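PDB 6G49: protein-glutamine gamma-glutamyltransferase from Pseudomonas aeruginosa PAO1, which shows transglutaminase activity in vitro, joining protein glutamine side chains to lysines with release of ammonia, and is critical for the viability of the bacterium. Local coordinates for residues I259-E271 / V281-W293. Sequence-based numbering, arbitrary orientation.
Sequences IPARVVAGYQGGE and VHQFDAHAWVEYW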
# COMPACT_ATOMS: atom_id res chain seq x y z
N ILE A 259 -14.91 -3.04 -8.66
CA ILE A 259 -14.31 -3.71 -7.52
C ILE A 259 -13.78 -2.61 -6.60
O ILE A 259 -12.91 -1.84 -7.03
CB ILE A 259 -13.18 -4.69 -7.93
CG1 ILE A 259 -13.73 -5.79 -8.85
CG2 ILE A 259 -12.52 -5.27 -6.68
CD1 ILE A 259 -12.73 -6.72 -9.43
N PRO A 260 -14.27 -2.47 -5.34
CA PRO A 260 -13.75 -1.42 -4.47
C PRO A 260 -12.26 -1.72 -4.20
O PRO A 260 -11.90 -2.87 -3.97
CB PRO A 260 -14.60 -1.53 -3.21
CG PRO A 260 -15.84 -2.30 -3.67
CD PRO A 260 -15.30 -3.30 -4.67
N ALA A 261 -11.45 -0.66 -4.32
CA ALA A 261 -9.99 -0.83 -4.22
C ALA A 261 -9.39 0.47 -3.75
O ALA A 261 -9.93 1.55 -4.03
CB ALA A 261 -9.41 -1.23 -5.56
N ARG A 262 -8.21 0.39 -3.09
CA ARG A 262 -7.55 1.60 -2.64
C ARG A 262 -6.04 1.32 -2.66
O ARG A 262 -5.62 0.16 -2.69
CB ARG A 262 -8.04 2.11 -1.28
CG ARG A 262 -7.93 1.07 -0.16
CD ARG A 262 -8.63 1.57 1.10
NE ARG A 262 -8.68 0.51 2.08
CZ ARG A 262 -9.62 0.36 3.04
NH1 ARG A 262 -10.61 1.26 3.16
NH2 ARG A 262 -9.55 -0.68 3.87
N VAL A 263 -5.30 2.41 -2.74
CA VAL A 263 -3.83 2.33 -2.65
C VAL A 263 -3.42 2.33 -1.19
O VAL A 263 -3.90 3.14 -0.37
CB VAL A 263 -3.20 3.49 -3.44
CG1 VAL A 263 -1.71 3.60 -3.18
CG2 VAL A 263 -3.51 3.38 -4.93
N VAL A 264 -2.50 1.42 -0.87
CA VAL A 264 -1.89 1.35 0.46
C VAL A 264 -0.46 1.91 0.30
O VAL A 264 0.26 1.46 -0.57
CB VAL A 264 -1.88 -0.08 1.01
CG1 VAL A 264 -1.40 -0.10 2.46
CG2 VAL A 264 -3.27 -0.71 0.96
N ALA A 265 -0.08 2.83 1.17
CA ALA A 265 1.24 3.41 1.14
C ALA A 265 1.96 3.08 2.46
O ALA A 265 1.36 3.04 3.53
CB ALA A 265 1.17 4.89 1.01
N GLY A 266 3.25 2.87 2.35
CA GLY A 266 4.09 2.57 3.52
C GLY A 266 5.48 2.23 3.07
O GLY A 266 6.05 2.93 2.26
N TYR A 267 6.03 1.15 3.62
CA TYR A 267 7.36 0.71 3.31
C TYR A 267 7.31 -0.80 3.09
O TYR A 267 6.42 -1.45 3.66
CB TYR A 267 8.33 1.03 4.46
CG TYR A 267 8.47 2.50 4.73
CD1 TYR A 267 7.55 3.18 5.51
CD2 TYR A 267 9.47 3.21 4.09
CE1 TYR A 267 7.64 4.56 5.69
CE2 TYR A 267 9.57 4.59 4.26
CZ TYR A 267 8.64 5.25 5.04
OH TYR A 267 8.76 6.60 5.20
N GLN A 268 8.26 -1.34 2.33
CA GLN A 268 8.33 -2.79 2.17
C GLN A 268 9.79 -3.20 2.40
O GLN A 268 10.64 -2.71 1.68
CB GLN A 268 7.80 -3.25 0.82
CG GLN A 268 7.43 -4.71 0.77
CD GLN A 268 8.57 -5.69 0.85
OE1 GLN A 268 9.64 -5.42 0.35
NE2 GLN A 268 8.28 -6.87 1.41
N GLY A 269 9.95 -4.16 3.30
CA GLY A 269 11.25 -4.80 3.48
C GLY A 269 11.97 -4.23 4.68
O GLY A 269 11.45 -4.12 5.77
N GLY A 270 13.25 -3.98 4.47
CA GLY A 270 14.12 -3.49 5.52
C GLY A 270 15.50 -4.11 5.41
O GLY A 270 15.71 -5.05 4.67
N GLU A 271 16.44 -3.56 6.16
CA GLU A 271 17.82 -4.00 6.15
C GLU A 271 18.22 -4.52 7.52
O GLU A 271 18.12 -3.83 8.50
CB GLU A 271 18.68 -2.79 5.77
CG GLU A 271 18.37 -2.17 4.41
CD GLU A 271 17.07 -1.36 4.33
OE1 GLU A 271 16.91 -0.36 5.04
OE2 GLU A 271 16.20 -1.70 3.52
N VAL A 281 14.68 0.39 8.37
CA VAL A 281 13.83 0.69 7.21
C VAL A 281 14.15 2.13 6.82
O VAL A 281 13.88 3.07 7.61
CB VAL A 281 12.35 0.45 7.53
CG1 VAL A 281 11.53 0.74 6.27
CG2 VAL A 281 12.11 -0.97 7.98
N HIS A 282 14.75 2.28 5.65
CA HIS A 282 15.09 3.63 5.14
C HIS A 282 14.01 4.14 4.20
O HIS A 282 13.17 3.39 3.72
CB HIS A 282 16.45 3.56 4.44
CG HIS A 282 17.57 3.21 5.35
ND1 HIS A 282 17.94 1.88 5.57
CD2 HIS A 282 18.44 4.00 6.03
CE1 HIS A 282 19.01 1.88 6.36
NE2 HIS A 282 19.35 3.15 6.68
N GLN A 283 14.15 5.42 3.83
CA GLN A 283 13.16 6.03 2.94
C GLN A 283 13.16 5.31 1.60
O GLN A 283 12.08 5.25 0.92
CB GLN A 283 13.38 7.55 2.79
CG GLN A 283 13.15 8.35 4.04
CD GLN A 283 11.80 8.19 4.69
OE1 GLN A 283 10.85 7.73 4.02
NE2 GLN A 283 11.68 8.66 5.93
N PHE A 284 14.27 4.73 1.14
CA PHE A 284 14.30 4.04 -0.13
C PHE A 284 13.41 2.79 -0.15
O PHE A 284 13.17 2.24 -1.26
CB PHE A 284 15.72 3.73 -0.62
CG PHE A 284 16.61 2.91 0.29
CD1 PHE A 284 16.34 1.60 0.62
CD2 PHE A 284 17.73 3.49 0.87
CE1 PHE A 284 17.18 0.87 1.45
CE2 PHE A 284 18.57 2.76 1.71
CZ PHE A 284 18.28 1.46 2.00
N ASP A 285 13.00 2.32 1.02
CA ASP A 285 12.08 1.19 1.14
C ASP A 285 10.61 1.64 1.00
O ASP A 285 9.70 0.77 1.12
CB ASP A 285 12.27 0.48 2.45
CG ASP A 285 13.62 -0.23 2.58
OD1 ASP A 285 14.06 -0.78 1.57
OD2 ASP A 285 14.26 -0.08 3.64
N ALA A 286 10.34 2.91 0.75
CA ALA A 286 8.95 3.42 0.60
C ALA A 286 8.30 2.66 -0.55
O ALA A 286 8.92 2.36 -1.60
CB ALA A 286 8.91 4.89 0.38
N HIS A 287 7.03 2.29 -0.34
CA HIS A 287 6.35 1.40 -1.27
C HIS A 287 4.85 1.70 -1.25
O HIS A 287 4.34 2.22 -0.30
CB HIS A 287 6.66 -0.04 -0.89
CG HIS A 287 6.38 -1.04 -1.94
ND1 HIS A 287 6.96 -0.91 -3.18
CD2 HIS A 287 5.62 -2.16 -1.94
CE1 HIS A 287 6.56 -1.96 -3.92
NE2 HIS A 287 5.72 -2.74 -3.20
N ALA A 288 4.21 1.32 -2.34
CA ALA A 288 2.77 1.45 -2.53
C ALA A 288 2.24 0.19 -3.17
O ALA A 288 2.88 -0.38 -4.07
CB ALA A 288 2.45 2.65 -3.38
N TRP A 289 1.10 -0.30 -2.66
CA TRP A 289 0.47 -1.47 -3.13
C TRP A 289 -1.06 -1.26 -3.13
O TRP A 289 -1.52 -0.10 -3.03
CB TRP A 289 0.94 -2.72 -2.40
CG TRP A 289 0.70 -2.73 -0.91
CD1 TRP A 289 -0.27 -3.41 -0.23
CD2 TRP A 289 1.56 -2.15 0.10
NE1 TRP A 289 -0.14 -3.22 1.12
CE2 TRP A 289 0.98 -2.47 1.35
CE3 TRP A 289 2.70 -1.33 0.08
CZ2 TRP A 289 1.54 -2.06 2.57
CZ3 TRP A 289 3.25 -0.96 1.29
CH2 TRP A 289 2.66 -1.29 2.50
N VAL A 290 -1.80 -2.35 -3.25
CA VAL A 290 -3.27 -2.27 -3.45
C VAL A 290 -3.95 -3.19 -2.43
O VAL A 290 -3.46 -4.24 -2.06
CB VAL A 290 -3.64 -2.66 -4.90
CG1 VAL A 290 -5.17 -2.70 -5.11
CG2 VAL A 290 -2.99 -1.70 -5.87
N GLU A 291 -5.17 -2.81 -2.05
CA GLU A 291 -6.12 -3.79 -1.47
C GLU A 291 -7.48 -3.57 -2.12
O GLU A 291 -7.87 -2.43 -2.49
CB GLU A 291 -6.16 -3.75 0.06
CG GLU A 291 -6.60 -2.44 0.65
CD GLU A 291 -6.46 -2.37 2.16
OE1 GLU A 291 -6.84 -1.35 2.75
OE2 GLU A 291 -5.95 -3.33 2.75
N TYR A 292 -8.20 -4.68 -2.25
CA TYR A 292 -9.51 -4.67 -2.86
C TYR A 292 -10.46 -5.48 -1.96
O TYR A 292 -10.06 -6.38 -1.21
CB TYR A 292 -9.47 -5.21 -4.29
CG TYR A 292 -9.18 -6.68 -4.43
CD1 TYR A 292 -7.89 -7.20 -4.28
CD2 TYR A 292 -10.22 -7.58 -4.58
CE1 TYR A 292 -7.68 -8.58 -4.31
CE2 TYR A 292 -10.00 -8.95 -4.63
CZ TYR A 292 -8.74 -9.44 -4.49
OH TYR A 292 -8.63 -10.80 -4.58
N TRP A 293 -11.74 -5.22 -2.17
CA TRP A 293 -12.77 -5.79 -1.33
C TRP A 293 -13.67 -6.70 -2.14
O TRP A 293 -14.04 -6.41 -3.28
CB TRP A 293 -13.62 -4.67 -0.70
CG TRP A 293 -14.62 -5.19 0.29
CD1 TRP A 293 -14.43 -5.48 1.62
CD2 TRP A 293 -15.99 -5.55 -0.02
NE1 TRP A 293 -15.58 -6.03 2.14
CE2 TRP A 293 -16.53 -6.09 1.16
CE3 TRP A 293 -16.75 -5.51 -1.18
CZ2 TRP A 293 -17.85 -6.55 1.23
CZ3 TRP A 293 -18.05 -5.99 -1.12
CH2 TRP A 293 -18.60 -6.44 0.08
O HOH W 1 13.95 -3.64 1.61
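Strands 261-265 and 286-293 pair antiparallel in the central sheet of the transglutaminase-like core of the periplasmic domain, Arg-262 facing Glu-291 and Val-264 facing Trp-289 in hydrogen-bonded pairs. The pairing illustrates how a sheet can hold a probable catalytic residue: Gly-266 and His-287 bond through both backbone N-H groups, fixing the main chain of a histidine that, by similarity, belongs to a Cys-His-Asp triad with Cys-243 and Asp-303. CB of Gln-268 also lies 3.7 Å from CD2 of His-287, while NE2 is hydrogen-bonded to OD2 of Asp-303.

On the face shared with His-287, Val-264 lies over the indole of Trp-289, CB 3.7 Å from the centroid of the five-membered ring and CG1 nearer the rim, 3.5 Å from CZ2. Trp-289 reaches back across its partner strand because CG sits between the backbone N and carbonyl carbon (chi1 60°). Arg-262 NE bonds in its guanidinium plane to Glu-291 OE1 (2.7 Å), on the anti side of the carboxylate; OE2 bridges to Arg-74 and Arg-164, so this buried acid is probably kept ionised.

Past the corner at Gly-266, Tyr-267 OH donates to Gln-283 OE1 at 2.7 Å. Farther on, Glu-271 OE1 accepts a short hydrogen bond from His-282 ND1 (2.5 Å), and OE2 is 2.5 Å from Asp-285 OD2, close enough that one of the two acids probably holds a proton.

Helix 243-256 covers the Ala-261, Val-263 and Val-290 face, helix 201-214 packs on Ile-259 and Tyr-292, and strand 72-81 flanks strand 261-265.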